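PDB 3ZWF: zinc phosphodiesterase ELAC protein 1 from Homo sapiens, which shows some endonucleolytic tRNA 3'-processing activity and removes a 2',3'-cyclic phosphate from tRNAs during their repair. Local coordinates for residues Glu29-Cys35 with Ile53-Thr59; Gln42-Ser46 with Glu350-Val354; Leu178-Ile182 with Glu286-Ser290; Arg306-Phe312 with Glu345-Ala349. One frame throughout, in Å; residues are numbered along the deposited sequence.

Contact 1. Residues Glu29-Cys35 with Ile53-Thr59; sequences ECWLFDC and ITKIFIT
Over one face of the Trp31 indole runs the methylene chain of Lys55, whose CD stands 3.9 Å from the centroid of the five-membered ring in a CH-pi contact; Phe57 meets the indole obliquely. Trp31 NE1, at the indole edge, donates to Glu29 OE2 (2.9 Å), and Thr54 OG1 gives that oxygen a second bond of 2.7 Å from the opposite face of the carboxylate. Phe33 and Phe57 form an offset stack, centroids 4.6 Å apart and planes at 9°; both hold CG beside the backbone N (chi1 -69° and -55°), which sends the rings out side by side. Asp34 suits its place because its two oxygens grip Thr59 through their syn lone pairs, OD1 taking Thr59 N at 2.8 Å and OD2 taking Thr59 OG1 at 2.7 Å. OD2 also accepts from His65 ND1, consistent with a second-shell role in orienting that zinc ligand. A beta bulge at Thr54 buries Lys55 N without a partner. Strands 29-33 and 53-57, parallel and joined through helix 39-45 as a beta-alpha-beta unit, lie between strands 21-26 and 89-94; helix 69-79 covers Leu32 and Ile56, while Trp31 and Phe33 pack on strand 184-191 of the second sheet.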
loop_
_atom_site.group_PDB
_atom_site.type_symbol
_atom_site.label_atom_id
_atom_site.label_comp_id
_atom_site.label_asym_id
_atom_site.label_seq_id
_atom_site.Cartn_x
_atom_site.Cartn_y
_atom_site.Cartn_z
ATOM N N GLU A 29 19.935 11.249 -10.259
ATOM C CA GLU A 29 19.120 11.610 -9.083
ATOM C C GLU A 29 17.621 11.599 -9.414
ATOM O O GLU A 29 17.191 12.310 -10.337
ATOM C CB GLU A 29 19.526 12.987 -8.532
ATOM C CG GLU A 29 18.568 13.527 -7.462
ATOM C CD GLU A 29 19.175 14.604 -6.568
ATOM O OE1 GLU A 29 20.349 14.966 -6.780
ATOM O OE2 GLU A 29 18.462 15.089 -5.650
ATOM N N CYS A 30 16.855 10.789 -8.652
ATOM C CA CYS A 30 15.411 10.592 -8.855
ATOM C C CYS A 30 14.579 11.310 -7.809
ATOM O O CYS A 30 14.798 11.140 -6.602
ATOM C CB CYS A 30 15.016 9.087 -8.881
ATOM S SG CYS A 30 15.639 8.192 -10.278
ATOM N N TRP A 31 13.600 12.076 -8.276
ATOM C CA TRP A 31 12.558 12.650 -7.423
ATOM C C TRP A 31 11.192 12.031 -7.753
ATOM O O TRP A 31 10.752 12.020 -8.907
ATOM C CB TRP A 31 12.433 14.179 -7.554
ATOM C CG TRP A 31 13.645 14.945 -7.218
ATOM C CD1 TRP A 31 14.772 14.504 -6.589
ATOM C CD2 TRP A 31 13.843 16.349 -7.469
ATOM N NE1 TRP A 31 15.674 15.545 -6.457
ATOM C CE2 TRP A 31 15.131 16.682 -7.005
ATOM C CE3 TRP A 31 13.056 17.336 -8.055
ATOM C CZ2 TRP A 31 15.647 17.967 -7.101
ATOM C CZ3 TRP A 31 13.582 18.620 -8.184
ATOM C CH2 TRP A 31 14.864 18.915 -7.705
ATOM N N LEU A 32 10.540 11.505 -6.730
ATOM C CA LEU A 32 9.236 10.888 -6.887
ATOM C C LEU A 32 8.099 11.845 -6.523
ATOM O O LEU A 32 8.088 12.454 -5.453
ATOM C CB LEU A 32 9.156 9.624 -6.002
ATOM C CG LEU A 32 7.823 8.847 -5.958
ATOM C CD1 LEU A 32 7.479 8.250 -7.294
ATOM C CD2 LEU A 32 7.913 7.754 -4.875
ATOM N N PHE A 33 7.133 11.937 -7.412
ATOM C CA PHE A 33 5.941 12.753 -7.238
ATOM C C PHE A 33 4.760 11.799 -7.119
ATOM O O PHE A 33 4.374 11.136 -8.095
ATOM C CB PHE A 33 5.759 13.733 -8.412
ATOM C CG PHE A 33 6.778 14.808 -8.436
ATOM C CD1 PHE A 33 8.030 14.594 -9.003
ATOM C CD2 PHE A 33 6.521 16.053 -7.842
ATOM C CE1 PHE A 33 9.012 15.631 -9.008
ATOM C CE2 PHE A 33 7.493 17.048 -7.818
ATOM C CZ PHE A 33 8.733 16.834 -8.407
ATOM N N ASP A 34 4.234 11.750 -5.896
ATOM C CA ASP A 34 3.165 10.838 -5.446
ATOM C C ASP A 34 3.622 9.381 -5.356
ATOM O O ASP A 34 4.613 8.954 -5.954
ATOM C CB ASP A 34 1.866 11.015 -6.247
ATOM C CG ASP A 34 1.114 12.345 -5.866
ATOM O OD1 ASP A 34 1.410 12.875 -4.819
ATOM O OD2 ASP A 34 0.222 12.784 -6.611
ATOM N N CYS A 35 2.894 8.652 -4.534
ATOM C CA CYS A 35 3.303 7.295 -4.154
ATOM C C CYS A 35 2.100 6.448 -3.759
ATOM O O CYS A 35 1.941 6.023 -2.627
ATOM C CB CYS A 35 4.352 7.345 -3.036
ATOM S SG CYS A 35 5.264 5.811 -2.836
ATOM N N ILE A 53 16.318 7.264 -5.265
ATOM C CA ILE A 53 15.332 8.309 -4.940
ATOM C C ILE A 53 15.861 9.149 -3.796
ATOM O O ILE A 53 16.156 8.611 -2.733
ATOM C CB ILE A 53 13.959 7.701 -4.572
ATOM C CG1 ILE A 53 13.295 7.061 -5.808
ATOM C CG2 ILE A 53 13.077 8.782 -3.936
ATOM C CD1 ILE A 53 12.033 6.214 -5.510
ATOM N N THR A 54 15.982 10.459 -3.999
ATOM C CA THR A 54 16.482 11.363 -2.951
ATOM C C THR A 54 15.420 12.308 -2.361
ATOM O O THR A 54 15.591 12.869 -1.270
ATOM C CB THR A 54 17.622 12.217 -3.468
ATOM O OG1 THR A 54 17.173 12.943 -4.622
ATOM C CG2 THR A 54 18.804 11.360 -3.879
ATOM N N LYS A 55 14.336 12.487 -3.103
ATOM C CA LYS A 55 13.236 13.334 -2.678
ATOM C C LYS A 55 11.910 12.750 -3.123
ATOM O O LYS A 55 11.816 12.149 -4.185
ATOM C CB LYS A 55 13.373 14.766 -3.244
ATOM C CG LYS A 55 14.689 15.460 -2.890
ATOM C CD LYS A 55 14.719 16.927 -3.315
ATOM C CE LYS A 55 16.146 17.490 -3.273
ATOM N NZ LYS A 55 16.691 17.441 -1.915
ATOM N N ILE A 56 10.898 12.989 -2.299
ATOM C CA ILE A 56 9.537 12.572 -2.547
ATOM C C ILE A 56 8.588 13.715 -2.259
ATOM O O ILE A 56 8.697 14.391 -1.221
ATOM C CB ILE A 56 9.185 11.309 -1.651
ATOM C CG1 ILE A 56 10.187 10.188 -1.962
ATOM C CG2 ILE A 56 7.763 10.836 -1.899
ATOM C CD1 ILE A 56 10.095 8.970 -1.062
ATOM N N PHE A 57 7.672 13.953 -3.178
ATOM C CA PHE A 57 6.714 15.027 -3.103
ATOM C C PHE A 57 5.311 14.440 -3.188
ATOM O O PHE A 57 4.974 13.800 -4.180
ATOM C CB PHE A 57 6.927 16.043 -4.263
ATOM C CG PHE A 57 8.327 16.614 -4.349
ATOM C CD1 PHE A 57 9.364 15.929 -4.966
ATOM C CD2 PHE A 57 8.596 17.872 -3.806
ATOM C CE1 PHE A 57 10.633 16.441 -5.024
ATOM C CE2 PHE A 57 9.865 18.387 -3.863
ATOM C CZ PHE A 57 10.891 17.702 -4.491
ATOM N N ILE A 58 4.479 14.737 -2.193
ATOM C CA ILE A 58 3.090 14.228 -2.158
ATOM C C ILE A 58 2.091 15.340 -2.344
ATOM O O ILE A 58 2.130 16.357 -1.613
ATOM C CB ILE A 58 2.802 13.494 -0.797
ATOM C CG1 ILE A 58 3.778 12.340 -0.558
ATOM C CG2 ILE A 58 1.352 13.002 -0.751
ATOM C CD1 ILE A 58 3.787 11.208 -1.629
ATOM N N THR A 59 1.246 15.213 -3.376
ATOM C CA THR A 59 0.330 16.322 -3.791
ATOM C C THR A 59 -0.852 16.507 -2.846
ATOM O O THR A 59 -1.286 17.608 -2.598
ATOM C CB THR A 59 -0.235 16.127 -5.176
ATOM O OG1 THR A 59 -0.936 14.869 -5.246
ATOM C CG2 THR A 59 0.890 16.158 -6.245
#

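Contact 2. Residues Gln42-Ser46 with Glu350-Val354; sequences QLMKS and EDFMV. With EDO (1,2-ethanediol), chain K.
Phe352 makes the apolar part of this contact, pushing its ring against the last turn of helix 39-45. Phe352 CZ lies 3.6 Å from Lys45 CE, while its CD1 rests 4.0 Å from Ser46 CB. Lysine suits the place because its methylenes can lie beside an aromatic ring while its ammonium end bonds to Gln42; here NZ sits near the plane of the Phe352 ring, at its edge. Elsewhere on that edge, Phe352 CE1 lies 3.4 Å from the backbone Gln42 O. The contact brings the end of the helix in the first beta-alpha-beta unit of the metallo-beta-lactamase fold against the type II turn, Glu350 to Met353, that links strands 345-348 and 354-356. Phe352 holds the third position of that turn with a positive phi of 79°. Among polar groups, Gln42 is bent at chi2 (-66°), which folds its amide back so that OE1 accepts from Lys45 NZ at 2.6 Å, in the carbonyl plane and on a lone pair. Gln42 NE2 comes to 3.1 Å from Asp351 OD2, but the angle is too poor for a hydrogen bond; the amide donates instead to Leu6 O, and Asp351 binds Thr8 and Gly18. At the helix end Ser46 OG turns back to Leu43 O at 2.7 Å. A 1,2-ethanediol, probably from the crystallisation liquor, donates through O2 to Gln42 OE1 (2.6 Å).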
loop_
_atom_site.group_PDB
_atom_site.type_symbol
_atom_site.label_atom_id
_atom_site.label_comp_id
_atom_site.label_asym_id
_atom_site.label_seq_id
_atom_site.Cartn_x
_atom_site.Cartn_y
_atom_site.Cartn_z
ATOM N N GLN A 42 5.976 -1.075 -9.235
ATOM C CA GLN A 42 6.103 -0.410 -10.540
ATOM C C GLN A 42 7.561 0.005 -10.767
ATOM O O GLN A 42 8.090 -0.134 -11.867
ATOM C CB GLN A 42 5.174 0.820 -10.675
ATOM C CG GLN A 42 3.694 0.443 -10.646
ATOM C CD GLN A 42 3.267 -0.389 -11.862
ATOM O OE1 GLN A 42 3.393 -1.609 -11.875
ATOM N NE2 GLN A 42 2.722 0.281 -12.865
ATOM N N LEU A 43 8.182 0.579 -9.738
ATOM C CA LEU A 43 9.615 0.911 -9.798
ATOM C C LEU A 43 10.467 -0.278 -10.165
ATOM O O LEU A 43 11.310 -0.189 -11.052
ATOM C CB LEU A 43 10.124 1.481 -8.487
ATOM C CG LEU A 43 9.759 2.919 -8.255
ATOM C CD1 LEU A 43 9.991 3.318 -6.783
ATOM C CD2 LEU A 43 10.577 3.857 -9.249
ATOM N N MET A 44 10.201 -1.436 -9.538
ATOM C CA MET A 44 10.955 -2.634 -9.867
ATOM C C MET A 44 10.834 -3.020 -11.334
ATOM O O MET A 44 11.818 -3.397 -11.940
ATOM C CB MET A 44 10.552 -3.799 -8.942
ATOM C CG MET A 44 10.870 -3.505 -7.527
ATOM S SD MET A 44 10.138 -4.849 -6.548
ATOM C CE MET A 44 11.239 -6.204 -6.918
ATOM N N LYS A 45 9.625 -2.905 -11.899
ATOM C CA LYS A 45 9.338 -3.269 -13.285
ATOM C C LYS A 45 9.958 -2.268 -14.260
ATOM O O LYS A 45 10.250 -2.614 -15.383
ATOM C CB LYS A 45 7.827 -3.315 -13.552
ATOM C CG LYS A 45 7.104 -4.548 -12.920
ATOM C CD LYS A 45 5.562 -4.403 -12.735
ATOM C CE LYS A 45 4.726 -4.119 -13.960
ATOM N NZ LYS A 45 3.323 -3.602 -13.564
ATOM N N SER A 46 10.153 -1.039 -13.790
ATOM C CA SER A 46 10.726 0.030 -14.609
ATOM C C SER A 46 12.247 -0.083 -14.742
ATOM O O SER A 46 12.882 -0.891 -14.089
ATOM C CB SER A 46 10.354 1.388 -14.024
ATOM O OG SER A 46 11.220 1.737 -12.958
ATOM N N GLU A 350 0.802 6.810 -20.199
ATOM C CA GLU A 350 0.620 5.383 -19.914
ATOM C C GLU A 350 1.686 4.956 -18.919
ATOM O O GLU A 350 2.761 5.551 -18.877
ATOM C CB GLU A 350 0.732 4.538 -21.193
ATOM C CG GLU A 350 -0.281 4.922 -22.214
ATOM C CD GLU A 350 -0.095 4.225 -23.555
ATOM O OE1 GLU A 350 0.845 3.416 -23.725
ATOM O OE2 GLU A 350 -0.924 4.502 -24.436
ATOM N N ASP A 351 1.418 3.894 -18.130
ATOM C CA ASP A 351 2.439 3.402 -17.239
ATOM C C ASP A 351 3.686 3.024 -18.062
ATOM O O ASP A 351 3.601 2.399 -19.147
ATOM C CB ASP A 351 1.992 2.154 -16.449
ATOM C CG ASP A 351 0.833 2.417 -15.512
ATOM O OD1 ASP A 351 0.299 3.568 -15.436
ATOM O OD2 ASP A 351 0.510 1.459 -14.742
ATOM N N PHE A 352 4.822 3.434 -17.504
ATOM C CA PHE A 352 6.199 3.154 -17.980
ATOM C C PHE A 352 6.640 4.035 -19.136
ATOM O O PHE A 352 7.764 3.905 -19.641
ATOM C CB PHE A 352 6.419 1.668 -18.252
ATOM C CG PHE A 352 6.068 0.824 -17.080
ATOM C CD1 PHE A 352 6.839 0.883 -15.961
ATOM C CD2 PHE A 352 4.959 -0.003 -17.100
ATOM C CE1 PHE A 352 6.509 0.144 -14.818
ATOM C CE2 PHE A 352 4.614 -0.751 -15.978
ATOM C CZ PHE A 352 5.399 -0.678 -14.845
ATOM N N MET A 353 5.764 4.957 -19.520
ATOM C CA MET A 353 6.122 5.972 -20.503
ATOM C C MET A 353 7.254 6.840 -19.937
ATOM O O MET A 353 7.239 7.232 -18.768
ATOM C CB MET A 353 4.911 6.842 -20.848
ATOM C CG MET A 353 5.163 7.921 -21.904
ATOM S SD MET A 353 3.734 8.982 -22.138
ATOM C CE MET A 353 2.853 8.017 -23.346
ATOM N N VAL A 354 8.263 7.084 -20.780
ATOM C CA VAL A 354 9.341 7.977 -20.436
ATOM C C VAL A 354 9.354 9.117 -21.429
ATOM O O VAL A 354 9.353 8.874 -22.612
ATOM C CB VAL A 354 10.706 7.272 -20.507
ATOM C CG1 VAL A 354 11.814 8.236 -20.080
ATOM C CG2 VAL A 354 10.730 6.038 -19.604
HETATM C C1 EDO K . 1.411 -1.502 -9.307
HETATM O O1 EDO K . 0.055 -1.117 -9.164
HETATM C C2 EDO K . 1.731 -2.881 -9.867
HETATM O O2 EDO K . 3.125 -3.118 -9.728
#

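Contact 3. Residues Leu178-Ile182 with Glu286-Ser290; sequences LFHRI and EHGHS. With ZN (zinc ion), chain E; PO4 (phosphate ion), chain F.
His180 and His289 meet obliquely, ring planes at 49° and centroids 5.2 Å apart, beside a bound phosphate that probably came from the crystallisation liquor. The His180 imidazole reaches out with CG anti to the backbone N (chi1 -175°), which extends the ring between zinc and the 286-290 segment: NE2 binds zinc at 2.3 Å, and ND1 donates to Gly288 O, although the position of that oxygen is less certain. Two such anchors would probably fix the ring's rotation. His60, His62 and Asp251 complete the protein ligands of this catalytic zinc of the metallo-beta-lactamase fold, and phosphate O1 and a water fill the remaining places. Gly288, with its positive phi, is the C-prime residue of the Schellman motif that ends helix 281-286, and without a side chain it can lie close against His180 and Arg181. The guanidinium of Arg181 lies almost coplanar with its partners, NH1 donating to His287 O at 2.9 Å and to phosphate O1 at 2.8 Å; NH2 adds weak bonds to O1 and O2. His289 meets phosphate O4 with NE2 in a 2.6 Å bond, while its ND1 is held by Glu273.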
loop_
_atom_site.group_PDB
_atom_site.type_symbol
_atom_site.label_atom_id
_atom_site.label_comp_id
_atom_site.label_asym_id
_atom_site.label_seq_id
_atom_site.Cartn_x
_atom_site.Cartn_y
_atom_site.Cartn_z
ATOM N N LEU A 178 -3.928 24.075 -5.108
ATOM C CA LEU A 178 -4.995 23.593 -5.977
ATOM C C LEU A 178 -6.286 23.384 -5.207
ATOM O O LEU A 178 -6.275 23.342 -3.979
ATOM C CB LEU A 178 -4.597 22.261 -6.653
ATOM C CG LEU A 178 -3.247 22.258 -7.366
ATOM C CD1 LEU A 178 -2.924 20.909 -8.007
ATOM C CD2 LEU A 178 -3.241 23.308 -8.496
ATOM N N PHE A 179 -7.400 23.323 -5.924
ATOM C CA PHE A 179 -8.709 23.061 -5.340
ATOM C C PHE A 179 -9.092 21.614 -5.623
ATOM O O PHE A 179 -9.110 21.193 -6.774
ATOM C CB PHE A 179 -9.780 23.966 -5.915
ATOM C CG PHE A 179 -11.052 23.931 -5.137
ATOM C CD1 PHE A 179 -12.039 22.986 -5.417
ATOM C CD2 PHE A 179 -11.250 24.818 -4.061
ATOM C CE1 PHE A 179 -13.199 22.917 -4.633
ATOM C CE2 PHE A 179 -12.430 24.771 -3.288
ATOM C CZ PHE A 179 -13.399 23.801 -3.583
ATOM N N HIS A 180 -9.401 20.865 -4.565
ATOM C CA HIS A 180 -9.791 19.484 -4.697
ATOM C C HIS A 180 -10.771 19.154 -3.556
ATOM O O HIS A 180 -11.129 20.036 -2.762
ATOM C CB HIS A 180 -8.520 18.630 -4.736
ATOM C CG HIS A 180 -8.738 17.157 -4.997
ATOM N ND1 HIS A 180 -9.518 16.660 -6.028
ATOM C CD2 HIS A 180 -8.224 16.077 -4.360
ATOM C CE1 HIS A 180 -9.502 15.328 -5.977
ATOM N NE2 HIS A 180 -8.714 14.954 -4.987
ATOM N N ARG A 181 -11.199 17.896 -3.445
ATOM C CA ARG A 181 -12.088 17.481 -2.351
ATOM C C ARG A 181 -11.415 17.647 -0.995
ATOM O O ARG A 181 -12.064 17.930 0.025
ATOM C CB ARG A 181 -12.525 15.995 -2.513
ATOM C CG ARG A 181 -13.288 15.697 -3.751
ATOM C CD ARG A 181 -14.074 14.363 -3.652
ATOM N NE ARG A 181 -13.299 13.188 -3.216
ATOM C CZ ARG A 181 -12.304 12.620 -3.909
ATOM N NH1 ARG A 181 -11.871 13.128 -5.072
ATOM N NH2 ARG A 181 -11.706 11.545 -3.417
ATOM N N ILE A 182 -10.093 17.474 -0.979
ATOM C CA ILE A 182 -9.250 17.856 0.166
ATOM C C ILE A 182 -8.175 18.742 -0.432
ATOM O O ILE A 182 -8.042 18.779 -1.662
ATOM C CB ILE A 182 -8.626 16.651 0.911
ATOM C CG1 ILE A 182 -7.710 15.816 0.044
ATOM C CG2 ILE A 182 -9.755 15.794 1.526
ATOM C CD1 ILE A 182 -6.896 14.831 0.828
ATOM N N GLU A 286 -17.666 17.972 -9.429
ATOM C CA GLU A 286 -18.275 17.493 -8.162
ATOM C C GLU A 286 -17.264 16.737 -7.295
ATOM O O GLU A 286 -17.289 16.844 -6.070
ATOM C CB GLU A 286 -19.516 16.629 -8.433
ATOM N N HIS A 287 -16.374 15.984 -7.930
ATOM C CA HIS A 287 -15.350 15.207 -7.237
ATOM C C HIS A 287 -13.986 15.869 -7.166
ATOM O O HIS A 287 -13.002 15.204 -6.822
ATOM C CB HIS A 287 -15.225 13.822 -7.849
ATOM C CG HIS A 287 -16.410 12.955 -7.586
ATOM N ND1 HIS A 287 -17.477 12.868 -8.453
ATOM C CD2 HIS A 287 -16.721 12.169 -6.526
ATOM C CE1 HIS A 287 -18.380 12.042 -7.956
ATOM N NE2 HIS A 287 -17.952 11.616 -6.782
ATOM N N GLY A 288 -13.929 17.156 -7.491
ATOM C CA GLY A 288 -12.656 17.913 -7.453
ATOM C C GLY A 288 -11.658 17.499 -8.520
ATOM O O GLY A 288 -10.424 17.571 -8.330
ATOM N N HIS A 289 -12.202 17.088 -9.669
ATOM C CA HIS A 289 -11.414 16.607 -10.785
ATOM C C HIS A 289 -11.567 17.523 -12.019
ATOM O O HIS A 289 -12.405 18.422 -12.038
ATOM C CB HIS A 289 -11.769 15.150 -11.128
ATOM C CG HIS A 289 -11.270 14.161 -10.112
ATOM N ND1 HIS A 289 -9.971 14.158 -9.662
ATOM C CD2 HIS A 289 -11.890 13.134 -9.474
ATOM C CE1 HIS A 289 -9.813 13.189 -8.771
ATOM N NE2 HIS A 289 -10.971 12.564 -8.617
ATOM N N SER A 290 -10.756 17.203 -13.013
ATOM C CA SER A 290 -10.722 17.908 -14.314
ATOM C C SER A 290 -11.003 16.965 -15.476
ATOM O O SER A 290 -10.867 15.726 -15.402
ATOM C CB SER A 290 -9.352 18.531 -14.505
ATOM O OG SER A 290 -9.141 19.573 -13.585
HETATM ZN ZN ZN E . -7.738 12.882 -4.860
HETATM P P PO4 F . -9.609 10.558 -6.410
HETATM O O1 PO4 F . -9.481 11.987 -5.823
HETATM O O2 PO4 F . -9.623 9.604 -5.104
HETATM O O3 PO4 F . -8.391 10.158 -7.142
HETATM O O4 PO4 F . -10.942 10.484 -7.069
HETATM O O HOH W 1 -6.975 10.972 -5.007
#

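Contact 4. Residues Arg306-Phe312 with Glu345-Ala349; sequences RLVLTHF and EVTLA. With ZN (zinc ion), chain D.
Leu307 and Leu309 hold strand 345-348 by regular parallel beta-sheet bonds, within the second sheet of the metallo-beta-lactamase sandwich. Leu307 N donates to Glu345 O at 2.9 Å and its own oxygen accepts from Thr347 N; one step further Leu309 binds Thr347 O and Ala349 N in the same way. Around this backbone the leucines, whose branched ends suit a helix-covered face, meet Val346 and Leu348: Leu309 CD1 is 4.0 Å from Val346 CG1 and 4.1 Å from Leu348 CD2. The beta-branched Val308 and Thr347, at home in strands, lie on the other face, where Val308 CG1 touches Ala349 CB at 3.9 Å. There Arg306, bent at chi2 and chi3 (111° and 85°), curls its guanidinium back to donate from NH1 to Thr347 OG1 at 2.8 Å. Glu345 lies over a face of that guanidinium, the two planes 13° apart. Their salt bridge is long and rests on charge alone, with the carboxylate poorly ordered. Phe312 presents its edge to Ala349 O (Phe312 CE2 3.6 Å away), an oxygen that accepts a hydrogen bond from Arg17 NH1. Beyond these contacts, helix 292-301 covers Leu307 and Leu309, and strand 269-273 flanks strand 306-310. The chain leaving that strand delivers His311 to the second catalytic zinc, beside Asp64, His65 and Asp251; Thr275 OG1 holds His311 ND1, and His311 NE2 binds the metal at 2.2 Å.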
loop_
_atom_site.group_PDB
_atom_site.type_symbol
_atom_site.label_atom_id
_atom_site.label_comp_id
_atom_site.label_asym_id
_atom_site.label_seq_id
_atom_site.Cartn_x
_atom_site.Cartn_y
_atom_site.Cartn_z
ATOM N N ARG A 306 4.279 21.610 -23.587
ATOM C CA ARG A 306 3.751 20.276 -23.719
ATOM C C ARG A 306 2.850 19.991 -22.493
ATOM O O ARG A 306 3.188 20.322 -21.353
ATOM C CB ARG A 306 4.900 19.250 -23.820
ATOM C CG ARG A 306 4.494 17.797 -23.514
ATOM C CD ARG A 306 4.507 16.872 -24.702
ATOM N NE ARG A 306 5.843 16.334 -24.921
ATOM C CZ ARG A 306 6.177 15.046 -25.044
ATOM N NH1 ARG A 306 5.273 14.062 -24.991
ATOM N NH2 ARG A 306 7.456 14.741 -25.261
ATOM N N LEU A 307 1.685 19.412 -22.774
ATOM C CA LEU A 307 0.739 18.983 -21.746
ATOM C C LEU A 307 0.673 17.456 -21.744
ATOM O O LEU A 307 0.501 16.874 -22.769
ATOM C CB LEU A 307 -0.663 19.556 -22.001
ATOM C CG LEU A 307 -1.817 19.134 -21.099
ATOM C CD1 LEU A 307 -1.566 19.471 -19.559
ATOM C CD2 LEU A 307 -3.130 19.710 -21.613
ATOM N N VAL A 308 0.859 16.863 -20.572
ATOM C CA VAL A 308 0.698 15.412 -20.404
ATOM C C VAL A 308 -0.472 15.204 -19.462
ATOM O O VAL A 308 -0.469 15.676 -18.335
ATOM C CB VAL A 308 1.951 14.715 -19.839
ATOM C CG1 VAL A 308 1.709 13.154 -19.779
ATOM C CG2 VAL A 308 3.166 15.044 -20.648
ATOM N N LEU A 309 -1.457 14.435 -19.927
ATOM C CA LEU A 309 -2.649 14.106 -19.135
ATOM C C LEU A 309 -2.463 12.735 -18.497
ATOM O O LEU A 309 -1.864 11.835 -19.086
ATOM C CB LEU A 309 -3.886 14.101 -20.039
ATOM C CG LEU A 309 -4.196 15.476 -20.713
ATOM C CD1 LEU A 309 -5.484 15.377 -21.468
ATOM C CD2 LEU A 309 -4.275 16.587 -19.681
ATOM N N THR A 310 -2.947 12.657 -17.272
ATOM C CA THR A 310 -2.798 11.436 -16.477
ATOM C C THR A 310 -3.941 11.342 -15.503
ATOM O O THR A 310 -4.912 12.080 -15.575
ATOM C CB THR A 310 -1.400 11.389 -15.819
ATOM O OG1 THR A 310 -1.113 10.081 -15.312
ATOM C CG2 THR A 310 -1.278 12.443 -14.708
ATOM N N HIS A 311 -3.872 10.325 -14.629
ATOM C CA HIS A 311 -4.927 10.091 -13.622
ATOM C C HIS A 311 -6.271 9.856 -14.270
ATOM O O HIS A 311 -7.269 10.446 -13.899
ATOM C CB HIS A 311 -5.003 11.254 -12.603
ATOM C CG HIS A 311 -5.724 10.945 -11.329
ATOM N ND1 HIS A 311 -7.071 11.171 -11.149
ATOM C CD2 HIS A 311 -5.249 10.559 -10.118
ATOM C CE1 HIS A 311 -7.414 10.857 -9.912
ATOM N NE2 HIS A 311 -6.317 10.527 -9.255
ATOM N N PHE A 312 -6.291 8.897 -15.181
ATOM C CA PHE A 312 -7.484 8.500 -15.884
ATOM C C PHE A 312 -8.375 7.517 -15.122
ATOM O O PHE A 312 -7.882 6.628 -14.464
ATOM C CB PHE A 312 -7.095 7.861 -17.217
ATOM C CG PHE A 312 -6.315 8.771 -18.147
ATOM C CD1 PHE A 312 -6.947 9.825 -18.750
ATOM C CD2 PHE A 312 -4.967 8.534 -18.423
ATOM C CE1 PHE A 312 -6.233 10.678 -19.581
ATOM C CE2 PHE A 312 -4.238 9.373 -19.256
ATOM C CZ PHE A 312 -4.881 10.418 -19.869
ATOM N N GLU A 345 0.899 20.862 -27.802
ATOM C CA GLU A 345 1.083 19.401 -27.880
ATOM C C GLU A 345 0.493 18.714 -26.655
ATOM O O GLU A 345 0.845 19.089 -25.540
ATOM C CB GLU A 345 2.572 19.021 -27.981
ATOM C CG GLU A 345 2.805 17.482 -27.912
ATOM C CD GLU A 345 4.191 17.029 -28.387
ATOM O OE1 GLU A 345 5.139 17.849 -28.382
ATOM O OE2 GLU A 345 4.327 15.837 -28.761
ATOM N N VAL A 346 -0.379 17.722 -26.859
ATOM C CA VAL A 346 -1.005 16.965 -25.737
ATOM C C VAL A 346 -0.710 15.469 -25.823
ATOM O O VAL A 346 -0.955 14.838 -26.875
ATOM C CB VAL A 346 -2.555 17.188 -25.712
ATOM C CG1 VAL A 346 -3.246 16.436 -24.577
ATOM C CG2 VAL A 346 -2.864 18.730 -25.779
ATOM N N THR A 347 -0.192 14.912 -24.738
ATOM C CA THR A 347 0.209 13.519 -24.682
ATOM C C THR A 347 -0.609 12.812 -23.602
ATOM O O THR A 347 -0.878 13.406 -22.559
ATOM C CB THR A 347 1.701 13.403 -24.325
ATOM O OG1 THR A 347 2.471 14.093 -25.304
ATOM C CG2 THR A 347 2.152 11.961 -24.314
ATOM N N LEU A 348 -1.048 11.578 -23.886
ATOM C CA LEU A 348 -1.748 10.769 -22.865
ATOM C C LEU A 348 -0.761 9.828 -22.204
ATOM O O LEU A 348 -0.180 8.961 -22.850
ATOM C CB LEU A 348 -2.914 10.001 -23.490
ATOM C CG LEU A 348 -3.758 10.873 -24.417
ATOM C CD1 LEU A 348 -4.860 9.988 -25.014
ATOM C CD2 LEU A 348 -4.262 12.126 -23.663
ATOM N N ALA A 349 -0.615 9.981 -20.886
ATOM C CA ALA A 349 0.297 9.159 -20.104
ATOM C C ALA A 349 -0.168 7.691 -20.090
ATOM O O ALA A 349 -1.364 7.403 -20.041
ATOM C CB ALA A 349 0.437 9.683 -18.656
HETATM ZN ZN ZN D . -6.382 10.640 -7.066
HETATM O O HOH W 1 -6.975 10.972 -5.007
#

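Overall arrangement
From the N terminus, contact 1 closes first: its 17-residue loop carries helix 39-45 and joins two neighbouring strands of the first sheet. Contact 2 opens on that helix, inside the loop, and closes only at residues 350-354, so it crosses contact 1 and ties the helix to the loop before the last strand; Leu43 touches Ile53. Contacts 3 and 4 are nested within this long span, in series. Contact 3 closes a loop of 103 residues, joining the end of strand 171-179 to the loop after helix 281-286; contact 4 closes one of 32, pairing two strands of the second sheet. They meet where His289 packs on His311, and one water bridges their two zinc ions.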